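Local coordinates for DUF4136 domain-containing protein (Bacteroides thetaiotaomicron, PDB 4F54) that is of unknown function but belongs to the DUF4136 family, in the clan of TolB N-terminal domains, and is probably made as a lipoprotein, at residues F140-V145 with V159-Y164; S33-A38 with L85-S90; Y17-N22 with V184-T189; S90-T95 with Y135-F140. All blocks are in the same frame, centred on the assembly; numbering follows the deposited sequence. Where two conformers were deposited one is given.

In the fold
From the N terminus, the segment 17-22, whose residues from Leu18 on form a strand, waits for its partner longest: interaction 3 joins it to the helix of 184-189 near the C terminus, so the other three contacts all fall within the loop it closes. Inside that loop they follow one another without crossing. Interaction 2 pairs 33-38 with 85-90, interaction 4 takes up the chain at Ser90 and brings 135-140 back beside 90-95, and interaction 1 continues from Phe140 to pair 140-145 with 159-164. Together they give five strands of one mixed sheet, in the order 34-37, 85-92, 139-146, 159-166 and 18-23, while interaction 3 lays helix 179-189 against the last.

Interaction 1: residues F140-V145 with V159-Y164; sequences FITEMV and VVWTSY
Strands 140-145 and 159-164 run antiparallel, with Thr142 and Ser163 joined by two backbone hydrogen bonds (Thr142 N to Ser163 O 3.1 Å, Ser163 N to Thr142 O 2.9 Å), and a classic beta bulge sets both Val160 and Trp161 opposite Met144. At the bulge Met144 N donates to Trp161 O and Met144 O accepts from Val160 N. Met144, a selenomethionine, reaches across the strands: its CG packs 3.8 Å from Val160 CG2, and the bend at chi3 (-54°) turns CE back to lie 3.6 Å from Trp161 CE3. Thr142 CG2 meets the same indole at its edge, near the ring plane, 4.0 Å from CZ3. Farther along this face a water joins Thr142 OG1 (3.0 Å) to Ser163 OG (2.8 Å), with weak bonds to Phe140 O and Ser163 O, and Thr142 OG1 has a second partner in Tyr65. On the other face Glu143 lies side by side with Thr162, whose hydroxyl bonds to Tyr127 and Tyr129. The Glu143 carboxylate is buried, and Tyr113, Tyr127, Gln88 and Trp107 hydrogen-bond to it, so four neutral side chains surround it and would probably stabilise a negative charge there.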
loop_
_atom_site.group_PDB
_atom_site.type_symbol
_atom_site.label_atom_id
_atom_site.label_comp_id
_atom_site.label_asym_id
_atom_site.label_seq_id
_atom_site.Cartn_x
_atom_site.Cartn_y
_atom_site.Cartn_z
ATOM N N PHE A 140 2.287 7.030 -4.189
ATOM C CA PHE A 140 2.341 5.695 -3.562
ATOM C C PHE A 140 0.956 5.082 -3.436
ATOM O O PHE A 140 0.049 5.739 -3.007
ATOM C CB PHE A 140 2.977 5.703 -2.181
ATOM C CG PHE A 140 4.427 6.181 -2.142
ATOM C CD1 PHE A 140 4.743 7.539 -2.089
ATOM C CD2 PHE A 140 5.472 5.256 -2.070
ATOM C CE1 PHE A 140 6.087 7.948 -2.013
ATOM C CE2 PHE A 140 6.805 5.662 -2.012
ATOM C CZ PHE A 140 7.108 7.013 -1.997
ATOM N N ILE A 141 0.854 3.779 -3.759
ATOM C CA ILE A 141 -0.366 2.957 -3.485
ATOM C C ILE A 141 0.065 1.883 -2.499
ATOM O O ILE A 141 1.001 1.142 -2.773
ATOM C CB ILE A 141 -0.950 2.239 -4.732
ATOM C CG1 ILE A 141 -1.704 3.187 -5.646
ATOM C CG2 ILE A 141 -1.947 1.108 -4.357
ATOM C CD1 ILE A 141 -3.041 3.677 -5.075
ATOM N N THR A 142 -0.630 1.818 -1.370
ATOM C CA THR A 142 -0.377 0.886 -0.288
ATOM C C THR A 142 -1.666 0.147 -0.030
ATOM O O THR A 142 -2.732 0.737 0.070
ATOM C CB THR A 142 0.118 1.593 0.959
ATOM O OG1 THR A 142 1.324 2.281 0.623
ATOM C CG2 THR A 142 0.303 0.588 2.175
ATOM N N GLU A 143 -1.564 -1.164 0.077
ATOM C CA GLU A 143 -2.712 -2.058 0.369
ATOM C C GLU A 143 -2.358 -2.975 1.545
ATOM O O GLU A 143 -1.247 -3.533 1.631
ATOM C CB GLU A 143 -3.109 -2.882 -0.861
ATOM C CG GLU A 143 -3.641 -2.017 -1.999
ATOM C CD GLU A 143 -3.815 -2.831 -3.289
ATOM O OE1 GLU A 143 -2.881 -3.551 -3.686
ATOM O OE2 GLU A 143 -4.905 -2.779 -3.908
HETATM N N MSE A 144 -3.362 -3.166 2.390
HETATM C CA MSE A 144 -3.363 -4.011 3.565
HETATM C C MSE A 144 -4.366 -5.109 3.329
HETATM O O MSE A 144 -5.521 -4.867 2.994
HETATM C CB MSE A 144 -3.703 -3.234 4.847
HETATM C CG MSE A 144 -3.515 -4.069 6.115
HETATM SE SE MSE A 144 -3.969 -2.994 7.681
HETATM C CE MSE A 144 -2.780 -1.421 7.337
ATOM N N VAL A 145 -3.874 -6.334 3.398
ATOM C CA VAL A 145 -4.620 -7.533 3.029
ATOM C C VAL A 145 -4.876 -8.434 4.255
ATOM O O VAL A 145 -4.043 -8.523 5.199
ATOM C CB VAL A 145 -3.894 -8.356 1.908
ATOM C CG1 VAL A 145 -3.843 -7.555 0.586
ATOM C CG2 VAL A 145 -2.512 -8.850 2.287
ATOM N N VAL A 159 -8.671 -7.109 0.528
ATOM C CA VAL A 159 -8.014 -5.937 1.057
ATOM C C VAL A 159 -8.904 -5.378 2.204
ATOM O O VAL A 159 -10.150 -5.487 2.139
ATOM C CB VAL A 159 -7.808 -4.975 -0.131
ATOM C CG1 VAL A 159 -6.930 -3.807 0.213
ATOM C CG2 VAL A 159 -7.196 -5.762 -1.285
ATOM N N VAL A 160 -8.294 -4.847 3.267
ATOM C CA VAL A 160 -9.044 -4.206 4.335
ATOM C C VAL A 160 -8.840 -2.706 4.389
ATOM O O VAL A 160 -9.668 -2.013 4.980
ATOM C CB VAL A 160 -8.734 -4.855 5.733
ATOM C CG1 VAL A 160 -9.212 -6.304 5.743
ATOM C CG2 VAL A 160 -7.247 -4.747 6.115
ATOM N N TRP A 161 -7.743 -2.220 3.779
ATOM C CA TRP A 161 -7.390 -0.809 3.797
ATOM C C TRP A 161 -6.462 -0.528 2.631
ATOM O O TRP A 161 -5.636 -1.368 2.273
ATOM C CB TRP A 161 -6.771 -0.481 5.148
ATOM C CG TRP A 161 -6.284 0.887 5.375
ATOM C CD1 TRP A 161 -6.996 1.928 5.950
ATOM C CD2 TRP A 161 -4.933 1.412 5.170
ATOM N NE1 TRP A 161 -6.206 3.043 6.096
ATOM C CE2 TRP A 161 -4.951 2.799 5.681
ATOM C CE3 TRP A 161 -3.736 0.878 4.681
ATOM C CZ2 TRP A 161 -3.812 3.603 5.663
ATOM C CZ3 TRP A 161 -2.611 1.680 4.665
ATOM C CH2 TRP A 161 -2.632 2.997 5.138
ATOM N N THR A 162 -6.666 0.649 2.038
ATOM C CA THR A 162 -5.851 1.175 0.950
ATOM C C THR A 162 -5.530 2.630 1.225
ATOM O O THR A 162 -6.367 3.365 1.724
ATOM C CB THR A 162 -6.590 1.014 -0.411
ATOM O OG1 THR A 162 -6.993 -0.344 -0.577
ATOM C CG2 THR A 162 -5.706 1.452 -1.602
ATOM N N SER A 163 -4.342 3.066 0.853
ATOM C CA SER A 163 -3.998 4.475 0.857
ATOM C C SER A 163 -3.358 4.863 -0.471
ATOM O O SER A 163 -2.726 4.028 -1.172
ATOM C CB SER A 163 -3.103 4.862 2.052
ATOM O OG SER A 163 -1.831 4.258 1.913
ATOM N N TYR A 164 -3.556 6.143 -0.796
ATOM C CA TYR A 164 -2.975 6.778 -1.938
ATOM C C TYR A 164 -2.337 8.069 -1.471
ATOM O O TYR A 164 -3.026 8.985 -0.984
ATOM C CB TYR A 164 -3.978 7.005 -3.030
ATOM C CG TYR A 164 -3.462 7.513 -4.350
ATOM C CD1 TYR A 164 -2.357 6.912 -4.956
ATOM C CD2 TYR A 164 -4.169 8.454 -5.083
ATOM C CE1 TYR A 164 -1.923 7.348 -6.204
ATOM C CE2 TYR A 164 -3.756 8.895 -6.335
ATOM C CZ TYR A 164 -2.615 8.315 -6.891
ATOM O OH TYR A 164 -2.196 8.721 -8.168
HETATM O O HOH W 1 -0.017 4.801 -0.183
#

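Interaction 2: residues S33-A38 with L85-S90. With SO4 (sulfate ion), chain B.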
loop_
_atom_site.group_PDB
_atom_site.type_symbol
_atom_site.label_atom_id
_atom_site.label_comp_id
_atom_site.label_asym_id
_atom_site.label_seq_id
_atom_site.Cartn_x
_atom_site.Cartn_y
_atom_site.Cartn_z
ATOM N N SER A 33 -3.680 -9.520 15.072
ATOM C CA SER A 33 -2.602 -9.300 16.045
ATOM C C SER A 33 -1.259 -8.973 15.422
ATOM O O SER A 33 -0.463 -8.214 16.004
ATOM C CB SER A 33 -2.468 -10.550 16.910
ATOM O OG SER A 33 -3.615 -10.638 17.761
ATOM N N THR A 34 -0.955 -9.593 14.273
ATOM C CA THR A 34 0.374 -9.519 13.673
ATOM C C THR A 34 0.243 -9.043 12.208
ATOM O O THR A 34 -0.839 -9.140 11.589
ATOM C CB THR A 34 1.113 -10.870 13.687
ATOM O OG1 THR A 34 0.336 -11.824 12.961
ATOM C CG2 THR A 34 1.337 -11.344 15.171
ATOM N N PHE A 35 1.353 -8.518 11.695
ATOM C CA PHE A 35 1.411 -8.111 10.297
ATOM C C PHE A 35 2.752 -8.507 9.709
ATOM O O PHE A 35 3.733 -8.671 10.422
ATOM C CB PHE A 35 1.207 -6.587 10.129
ATOM C CG PHE A 35 2.355 -5.765 10.632
ATOM C CD1 PHE A 35 2.520 -5.464 12.013
ATOM C CD2 PHE A 35 3.317 -5.289 9.747
ATOM C CE1 PHE A 35 3.614 -4.715 12.468
ATOM C CE2 PHE A 35 4.418 -4.533 10.215
ATOM C CZ PHE A 35 4.549 -4.244 11.561
ATOM N N TYR A 36 2.789 -8.636 8.385
ATOM C CA TYR A 36 4.012 -8.765 7.676
ATOM C C TYR A 36 4.006 -7.711 6.601
ATOM O O TYR A 36 3.148 -7.656 5.732
ATOM C CB TYR A 36 4.145 -10.166 7.019
ATOM C CG TYR A 36 5.460 -10.386 6.331
ATOM C CD1 TYR A 36 5.681 -9.959 4.997
ATOM C CD2 TYR A 36 6.524 -10.974 7.005
ATOM C CE1 TYR A 36 6.896 -10.164 4.357
ATOM C CE2 TYR A 36 7.768 -11.162 6.376
ATOM C CZ TYR A 36 7.953 -10.732 5.058
ATOM O OH TYR A 36 9.182 -10.902 4.445
ATOM N N LEU A 37 5.012 -6.852 6.687
ATOM C CA LEU A 37 5.269 -5.860 5.665
ATOM C C LEU A 37 6.201 -6.399 4.580
ATOM O O LEU A 37 7.353 -6.769 4.860
ATOM C CB LEU A 37 5.820 -4.581 6.309
ATOM C CG LEU A 37 6.275 -3.433 5.407
ATOM C CD1 LEU A 37 5.087 -2.862 4.639
ATOM C CD2 LEU A 37 6.976 -2.364 6.284
ATOM N N ALA A 38 5.719 -6.418 3.316
ATOM C CA ALA A 38 6.601 -6.814 2.223
ATOM C C ALA A 38 7.822 -5.887 2.252
ATOM O O ALA A 38 7.697 -4.665 2.253
ATOM C CB ALA A 38 5.891 -6.807 0.861
ATOM N N LEU A 85 -2.182 -9.939 8.944
ATOM C CA LEU A 85 -2.291 -8.869 7.956
ATOM C C LEU A 85 -0.998 -8.747 7.134
ATOM O O LEU A 85 0.109 -8.951 7.647
ATOM C CB LEU A 85 -2.584 -7.551 8.673
ATOM C CG LEU A 85 -3.920 -7.333 9.445
ATOM C CD1 LEU A 85 -3.763 -6.121 10.366
ATOM C CD2 LEU A 85 -5.035 -7.113 8.391
ATOM N N GLY A 86 -1.161 -8.473 5.837
ATOM C CA GLY A 86 -0.013 -8.165 4.981
ATOM C C GLY A 86 -0.101 -6.752 4.501
ATOM O O GLY A 86 -1.202 -6.240 4.299
ATOM N N ILE A 87 1.049 -6.084 4.320
ATOM C CA ILE A 87 1.081 -4.787 3.697
ATOM C C ILE A 87 2.026 -4.834 2.505
ATOM O O ILE A 87 3.178 -5.340 2.596
ATOM C CB ILE A 87 1.574 -3.704 4.694
ATOM C CG1 ILE A 87 0.641 -3.611 5.922
ATOM C CG2 ILE A 87 1.705 -2.310 4.028
ATOM C CD1 ILE A 87 1.186 -2.714 7.031
ATOM N N GLN A 88 1.543 -4.288 1.376
ATOM C CA GLN A 88 2.374 -4.125 0.179
ATOM C C GLN A 88 2.321 -2.655 -0.230
ATOM O O GLN A 88 1.258 -1.992 -0.132
ATOM C CB GLN A 88 1.887 -5.038 -0.974
ATOM C CG GLN A 88 0.421 -4.817 -1.411
ATOM C CD GLN A 88 -0.146 -5.922 -2.246
ATOM O OE1 GLN A 88 0.342 -7.074 -2.172
ATOM N NE2 GLN A 88 -1.141 -5.616 -3.091
ATOM N N VAL A 89 3.492 -2.126 -0.612
ATOM C CA VAL A 89 3.705 -0.694 -0.921
ATOM C C VAL A 89 4.275 -0.627 -2.336
ATOM O O VAL A 89 5.195 -1.380 -2.689
ATOM C CB VAL A 89 4.685 -0.002 0.058
ATOM C CG1 VAL A 89 4.828 1.495 -0.258
ATOM C CG2 VAL A 89 4.257 -0.171 1.549
ATOM N N SER A 90 3.751 0.286 -3.139
ATOM C CA SER A 90 4.246 0.550 -4.494
ATOM C C SER A 90 4.425 2.054 -4.759
ATOM O O SER A 90 3.631 2.876 -4.300
ATOM C CB SER A 90 3.308 0.006 -5.561
ATOM O OG SER A 90 3.038 -1.378 -5.349
HETATM S S SO4 B . 10.295 -9.758 1.258
HETATM O O1 SO4 B . 9.466 -10.452 0.211
HETATM O O2 SO4 B . 9.522 -9.264 2.424
HETATM O O3 SO4 B . 11.329 -10.676 1.815
HETATM O O4 SO4 B . 11.022 -8.633 0.577
HETATM O O HOH W 2 5.993 -3.204 0.371
#
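Leu85 O receives two groups from the adjoining strand, the N-H of Tyr36 at 2.8 Å from N to O and the CA-H of Phe35, whose CA lies 3.1 Å from the same oxygen. This is a parallel beta pairing within the mixed sheet: residues 34-37 run alongside 85-90, and Leu85 and Ile87 each bond with the two residues that flank their partner, Thr34 and Tyr36, then Tyr36 and Ala38. Tyr36 O accepts Ile87 N at 3.0 Å, and just past the strand end Ala38 N reaches Ile87 O at 2.9 Å, nearly along the C=O axis and with a fairly straight N-H...O angle of 166°.

Side chains of Phe35, Leu37, Leu85 and Ile87 share one face of the sheet. Leu37 provides its tightest meeting: CG is anti to the backbone N (chi1 175°), and from there chi2 (65°) swings CD1 across to Ile87, where it presses on CG2 at 3.5 Å, closer than usual for two carbons. The same methyl also borders Val89 CG2. Helix 56-70 covers this face, with Met69 on Phe35 and Tyr65 and Thr66 on Leu37.

Beyond the last direct bond the strands part, and a water spans them, donating to Ala38 O and accepting from Val89 N. On the opposite face, where Gly86 has no side chain, the Tyr36 side chain touches Tyr118 and Trp119 of helix 116-119. There a sulfate, probably from the crystallisation liquor, is also bonded to Tyr118 OH and Asp39 N. Tyr36 OH donates to its O2 at 2.6 Å, with that oxygen at the ring edge, near the ring plane.

Interaction 3: residues Y17-N22 with V184-T189; sequences YLVYTN and VNQSFT
The Tyr17 ring turns its edge to the helix, CE1 lying 4.3 Å from Gln186 CB, which sits near the ring plane. Its hydroxyl and the Gln186 amide meet through a water that accepts from Tyr17 OH and donates to Gln186 OE1, while Gln186 NE2 is bonded to Gln190. Val19 carries the direct packing and splits its methyls between two residues: CG1 lies 3.6 Å from Ser187 CA, and CG2 lies 3.9 Å from Gln186 CG. An alanine here would keep CB near Gln186 CG but would probably open a gap against Ser187 and let the Gln186 chain shift. Thr21 CG2 continues the row, 3.7 Å from Ser187 O. Ser187 can offer its carbon side because OG is turned back along the helix (chi1 75°), where it donates to a lone pair of Val184 O at 2.7 Å. Gln190 ties the helix to the strand just beyond the helix end, its NE2 bonding to both Val19 O and Thr21 OG1. Along one edge, strand 18-23 is bonded antiparallel to strand 159-166, from which Trp161 touches Ser187; helix 179-189 therefore lies across two strands, its Val184 and Phe188 meeting Tyr65 of helix 56-70.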
loop_
_atom_site.group_PDB
_atom_site.type_symbol
_atom_site.label_atom_id
_atom_site.label_comp_id
_atom_site.label_asym_id
_atom_site.label_seq_id
_atom_site.Cartn_x
_atom_site.Cartn_y
_atom_site.Cartn_z
ATOM N N TYR A 17 1.343 17.655 0.300
ATOM C CA TYR A 17 0.937 16.373 -0.268
ATOM C C TYR A 17 -0.549 16.126 0.072
ATOM O O TYR A 17 -1.164 16.865 0.847
ATOM C CB TYR A 17 1.803 15.251 0.291
ATOM C CG TYR A 17 1.825 15.222 1.801
ATOM C CD1 TYR A 17 0.778 14.646 2.532
ATOM C CD2 TYR A 17 2.844 15.855 2.508
ATOM C CE1 TYR A 17 0.777 14.669 3.913
ATOM C CE2 TYR A 17 2.865 15.874 3.877
ATOM C CZ TYR A 17 1.834 15.293 4.592
ATOM O OH TYR A 17 1.879 15.339 5.986
ATOM N N LEU A 18 -1.119 15.094 -0.543
ATOM C CA LEU A 18 -2.525 14.689 -0.400
ATOM C C LEU A 18 -2.532 13.237 0.006
ATOM O O LEU A 18 -1.774 12.465 -0.517
ATOM C CB LEU A 18 -3.279 14.824 -1.721
ATOM C CG LEU A 18 -3.360 16.264 -2.302
ATOM C CD1 LEU A 18 -3.884 16.319 -3.727
ATOM C CD2 LEU A 18 -4.180 17.190 -1.412
ATOM N N VAL A 19 -3.431 12.857 0.901
ATOM C CA VAL A 19 -3.494 11.505 1.432
ATOM C C VAL A 19 -4.959 11.049 1.404
ATOM O O VAL A 19 -5.824 11.685 2.014
ATOM C CB VAL A 19 -2.977 11.428 2.886
ATOM C CG1 VAL A 19 -3.165 9.998 3.466
ATOM C CG2 VAL A 19 -1.524 11.827 2.954
ATOM N N TYR A 20 -5.211 9.930 0.728
ATOM C CA TYR A 20 -6.537 9.334 0.619
ATOM C C TYR A 20 -6.452 7.923 1.209
ATOM O O TYR A 20 -5.473 7.206 1.025
ATOM C CB TYR A 20 -7.012 9.283 -0.849
ATOM C CG TYR A 20 -6.995 10.612 -1.549
ATOM C CD1 TYR A 20 -8.013 11.541 -1.323
ATOM C CD2 TYR A 20 -5.930 10.969 -2.407
ATOM C CE1 TYR A 20 -7.992 12.788 -1.940
ATOM C CE2 TYR A 20 -5.886 12.215 -3.013
ATOM C CZ TYR A 20 -6.924 13.119 -2.783
ATOM O OH TYR A 20 -6.912 14.345 -3.378
ATOM N N THR A 21 -7.449 7.580 2.001
ATOM C CA THR A 21 -7.585 6.323 2.616
ATOM C C THR A 21 -9.016 5.811 2.464
ATOM O O THR A 21 -9.989 6.542 2.412
ATOM C CB THR A 21 -7.231 6.345 4.139
ATOM O OG1 THR A 21 -7.923 7.442 4.760
ATOM C CG2 THR A 21 -5.779 6.633 4.391
ATOM N N ASN A 22 -9.105 4.502 2.271
ATOM C CA ASN A 22 -10.358 3.791 2.076
ATOM C C ASN A 22 -10.244 2.464 2.780
ATOM O O ASN A 22 -9.147 1.896 2.860
ATOM C CB ASN A 22 -10.711 3.630 0.586
ATOM C CG ASN A 22 -11.068 4.956 -0.053
ATOM O OD1 ASN A 22 -10.210 5.625 -0.570
ATOM N ND2 ASN A 22 -12.330 5.396 0.102
ATOM N N VAL A 184 2.854 8.969 5.075
ATOM C CA VAL A 184 2.566 7.686 5.709
ATOM C C VAL A 184 1.951 7.923 7.083
ATOM O O VAL A 184 0.904 7.362 7.394
ATOM C CB VAL A 184 3.799 6.737 5.708
ATOM C CG1 VAL A 184 3.542 5.496 6.565
ATOM C CG2 VAL A 184 4.198 6.363 4.288
ATOM N N ASN A 185 2.574 8.763 7.922
ATOM C CA ASN A 185 2.050 9.058 9.250
ATOM C C ASN A 185 0.640 9.598 9.172
ATOM O O ASN A 185 -0.242 9.186 9.937
ATOM C CB ASN A 185 2.955 10.051 9.974
ATOM C CG ASN A 185 4.293 9.446 10.374
ATOM O OD1 ASN A 185 4.456 8.229 10.380
ATOM N ND2 ASN A 185 5.268 10.309 10.671
ATOM N N GLN A 186 0.393 10.459 8.186
ATOM C CA GLN A 186 -0.943 11.034 8.027
ATOM C C GLN A 186 -2.011 10.020 7.669
ATOM O O GLN A 186 -3.140 10.090 8.149
ATOM C CB GLN A 186 -0.934 12.177 7.002
ATOM C CG GLN A 186 -2.308 12.768 6.691
ATOM C CD GLN A 186 -3.011 13.373 7.906
ATOM O OE1 GLN A 186 -2.379 14.036 8.743
ATOM N NE2 GLN A 186 -4.328 13.178 7.991
ATOM N N SER A 187 -1.634 9.048 6.843
ATOM C CA SER A 187 -2.571 7.997 6.418
ATOM C C SER A 187 -3.060 7.197 7.623
ATOM O O SER A 187 -4.239 6.819 7.696
ATOM C CB SER A 187 -1.967 7.072 5.352
ATOM O OG SER A 187 -0.999 6.128 5.866
ATOM N N PHE A 188 -2.193 7.005 8.612
ATOM C CA PHE A 188 -2.645 6.359 9.861
ATOM C C PHE A 188 -3.447 7.286 10.762
ATOM O O PHE A 188 -4.437 6.865 11.348
ATOM C CB PHE A 188 -1.464 5.728 10.625
ATOM C CG PHE A 188 -0.993 4.456 10.012
ATOM C CD1 PHE A 188 -0.007 4.458 9.006
ATOM C CD2 PHE A 188 -1.552 3.281 10.383
ATOM C CE1 PHE A 188 0.435 3.266 8.428
ATOM C CE2 PHE A 188 -1.135 2.107 9.810
ATOM C CZ PHE A 188 -0.143 2.101 8.811
ATOM N N THR A 189 -3.040 8.557 10.871
ATOM C CA THR A 189 -3.774 9.534 11.665
ATOM C C THR A 189 -5.254 9.641 11.258
ATOM O O THR A 189 -6.140 9.710 12.095
ATOM C CB THR A 189 -3.090 10.923 11.578
ATOM O OG1 THR A 189 -1.741 10.781 12.047
ATOM C CG2 THR A 189 -3.859 11.954 12.402
HETATM O O HOH W 3 -0.383 15.651 7.580
#

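Interaction 4: residues S90-T95 with Y135-F140; sequences SYIAST and YSTNSF
Tyr91 and Phe140 make the tight end of this contact. CG of Tyr91 is anti to the backbone N (chi1 179°), and CD1 of its ring lies over one face of the Phe140 ring, offset to the rim and 3.6 Å from CZ; the planes meet obliquely at 50°. Farther out, Tyr91 OH donates to Asn138 OD1 at 2.6 Å, the amide standing almost perpendicular to the phenol. An alanine in place of Tyr91 would keep CB beside Phe140 but would probably leave Asn138 OD1 without this donor and uncover part of the Phe140 face. Alongside, Ile92 N bonds to Ser139 O at 2.9 Å and 178°, and Ile92 CG2 packs 3.4 Å from Ser136 O. Toward solvent the grip weakens. Asn138 N makes only a weak, bent bond to Ile92 O, and exposed Thr137 leans its CG2 on Ala93 O and, at 3.9 Å, on Thr95 CG2. Thr95 crosses Tyr135 at about a right angle, CB 3.7 Å from CD1. The antiparallel pair lies mid-sheet: Tyr91 bonds through its backbone to strand 42-44, Phe140 bonds likewise to Leu165 of strand 159-166, and the Phe140 ring touches Ala180 of helix 179-189.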
loop_
_atom_site.group_PDB
_atom_site.type_symbol
_atom_site.label_atom_id
_atom_site.label_comp_id
_atom_site.label_asym_id
_atom_site.label_seq_id
_atom_site.Cartn_x
_atom_site.Cartn_y
_atom_site.Cartn_z
ATOM N N SER A 90 3.751 0.286 -3.139
ATOM C CA SER A 90 4.246 0.550 -4.494
ATOM C C SER A 90 4.425 2.054 -4.759
ATOM O O SER A 90 3.631 2.876 -4.300
ATOM C CB SER A 90 3.308 0.006 -5.561
ATOM O OG SER A 90 3.038 -1.378 -5.349
ATOM N N TYR A 91 5.522 2.375 -5.434
ATOM C CA TYR A 91 5.808 3.705 -5.942
ATOM C C TYR A 91 5.523 3.778 -7.457
ATOM O O TYR A 91 6.078 2.989 -8.201
ATOM C CB TYR A 91 7.257 4.026 -5.686
ATOM C CG TYR A 91 7.703 5.368 -6.176
ATOM C CD1 TYR A 91 7.195 6.541 -5.602
ATOM C CD2 TYR A 91 8.662 5.508 -7.179
ATOM C CE1 TYR A 91 7.634 7.810 -6.012
ATOM C CE2 TYR A 91 9.088 6.773 -7.607
ATOM C CZ TYR A 91 8.546 7.937 -7.043
ATOM O OH TYR A 91 8.987 9.198 -7.474
ATOM N N ILE A 92 4.705 4.748 -7.864
ATOM C CA ILE A 92 4.340 4.932 -9.241
ATOM C C ILE A 92 5.321 5.901 -9.877
ATOM O O ILE A 92 5.290 7.104 -9.571
ATOM C CB ILE A 92 2.863 5.428 -9.386
ATOM C CG1 ILE A 92 1.893 4.549 -8.535
ATOM C CG2 ILE A 92 2.514 5.572 -10.887
ATOM C CD1 ILE A 92 0.479 5.122 -8.471
ATOM N N ALA A 93 6.173 5.368 -10.751
ATOM C CA ALA A 93 7.180 6.145 -11.522
ATOM C C ALA A 93 6.722 6.395 -12.958
ATOM O O ALA A 93 7.253 7.274 -13.648
ATOM C CB ALA A 93 8.532 5.439 -11.519
ATOM N N SER A 94 5.757 5.601 -13.419
ATOM C CA SER A 94 5.196 5.711 -14.778
ATOM C C SER A 94 3.728 5.287 -14.751
ATOM O O SER A 94 3.361 4.295 -14.096
ATOM C CB SER A 94 5.864 4.724 -15.726
ATOM O OG SER A 94 5.350 4.869 -17.087
ATOM N N THR A 95 2.913 5.982 -15.515
ATOM C CA THR A 95 1.511 5.547 -15.716
ATOM C C THR A 95 1.259 4.956 -17.118
ATOM O O THR A 95 0.115 4.843 -17.553
ATOM C CB THR A 95 0.544 6.724 -15.445
ATOM O OG1 THR A 95 0.757 7.750 -16.421
ATOM C CG2 THR A 95 0.733 7.224 -14.028
ATOM N N TYR A 135 -4.760 8.320 -11.223
ATOM C CA TYR A 135 -3.362 7.984 -11.317
ATOM C C TYR A 135 -2.455 9.213 -11.570
ATOM O O TYR A 135 -2.784 10.099 -12.365
ATOM C CB TYR A 135 -3.039 6.838 -12.292
ATOM C CG TYR A 135 -3.543 7.006 -13.697
ATOM C CD1 TYR A 135 -2.897 7.863 -14.588
ATOM C CD2 TYR A 135 -4.653 6.297 -14.125
ATOM C CE1 TYR A 135 -3.356 8.011 -15.885
ATOM C CE2 TYR A 135 -5.120 6.442 -15.411
ATOM C CZ TYR A 135 -4.476 7.289 -16.278
ATOM O OH TYR A 135 -4.955 7.397 -17.554
ATOM N N SER A 136 -1.270 9.130 -10.960
ATOM C CA SER A 136 -0.206 10.094 -11.133
ATOM C C SER A 136 1.140 9.458 -10.729
ATOM O O SER A 136 1.172 8.536 -9.912
ATOM C CB SER A 136 -0.558 11.332 -10.268
ATOM O OG SER A 136 0.526 12.210 -10.221
ATOM N N THR A 137 2.240 9.909 -11.326
ATOM C CA THR A 137 3.546 9.470 -10.902
ATOM C C THR A 137 3.979 10.240 -9.637
ATOM O O THR A 137 3.269 11.143 -9.159
ATOM C CB THR A 137 4.586 9.656 -12.020
ATOM O OG1 THR A 137 4.710 11.061 -12.291
ATOM C CG2 THR A 137 4.175 8.888 -13.322
ATOM N N ASN A 138 5.140 9.848 -9.109
ATOM C CA ASN A 138 5.648 10.327 -7.823
ATOM C C ASN A 138 4.588 10.182 -6.724
ATOM O O ASN A 138 4.311 11.127 -5.982
ATOM C CB ASN A 138 6.144 11.758 -7.941
ATOM C CG ASN A 138 7.092 12.127 -6.821
ATOM O OD1 ASN A 138 7.846 11.296 -6.333
ATOM N ND2 ASN A 138 7.027 13.398 -6.350
ATOM N N SER A 139 3.925 9.040 -6.716
ATOM C CA SER A 139 2.807 8.760 -5.817
ATOM C C SER A 139 2.942 7.325 -5.308
ATOM O O SER A 139 3.656 6.528 -5.870
ATOM C CB SER A 139 1.510 8.917 -6.600
ATOM O OG SER A 139 1.331 10.257 -7.053
ATOM N N PHE A 140 2.287 7.030 -4.189
ATOM C CA PHE A 140 2.341 5.695 -3.562
ATOM C C PHE A 140 0.956 5.082 -3.436
ATOM O O PHE A 140 0.049 5.739 -3.007
ATOM C CB PHE A 140 2.977 5.703 -2.181
ATOM C CG PHE A 140 4.427 6.181 -2.142
ATOM C CD1 PHE A 140 4.743 7.539 -2.089
ATOM C CD2 PHE A 140 5.472 5.256 -2.070
ATOM C CE1 PHE A 140 6.087 7.948 -2.013
ATOM C CE2 PHE A 140 6.805 5.662 -2.012
ATOM C CZ PHE A 140 7.108 7.013 -1.997
#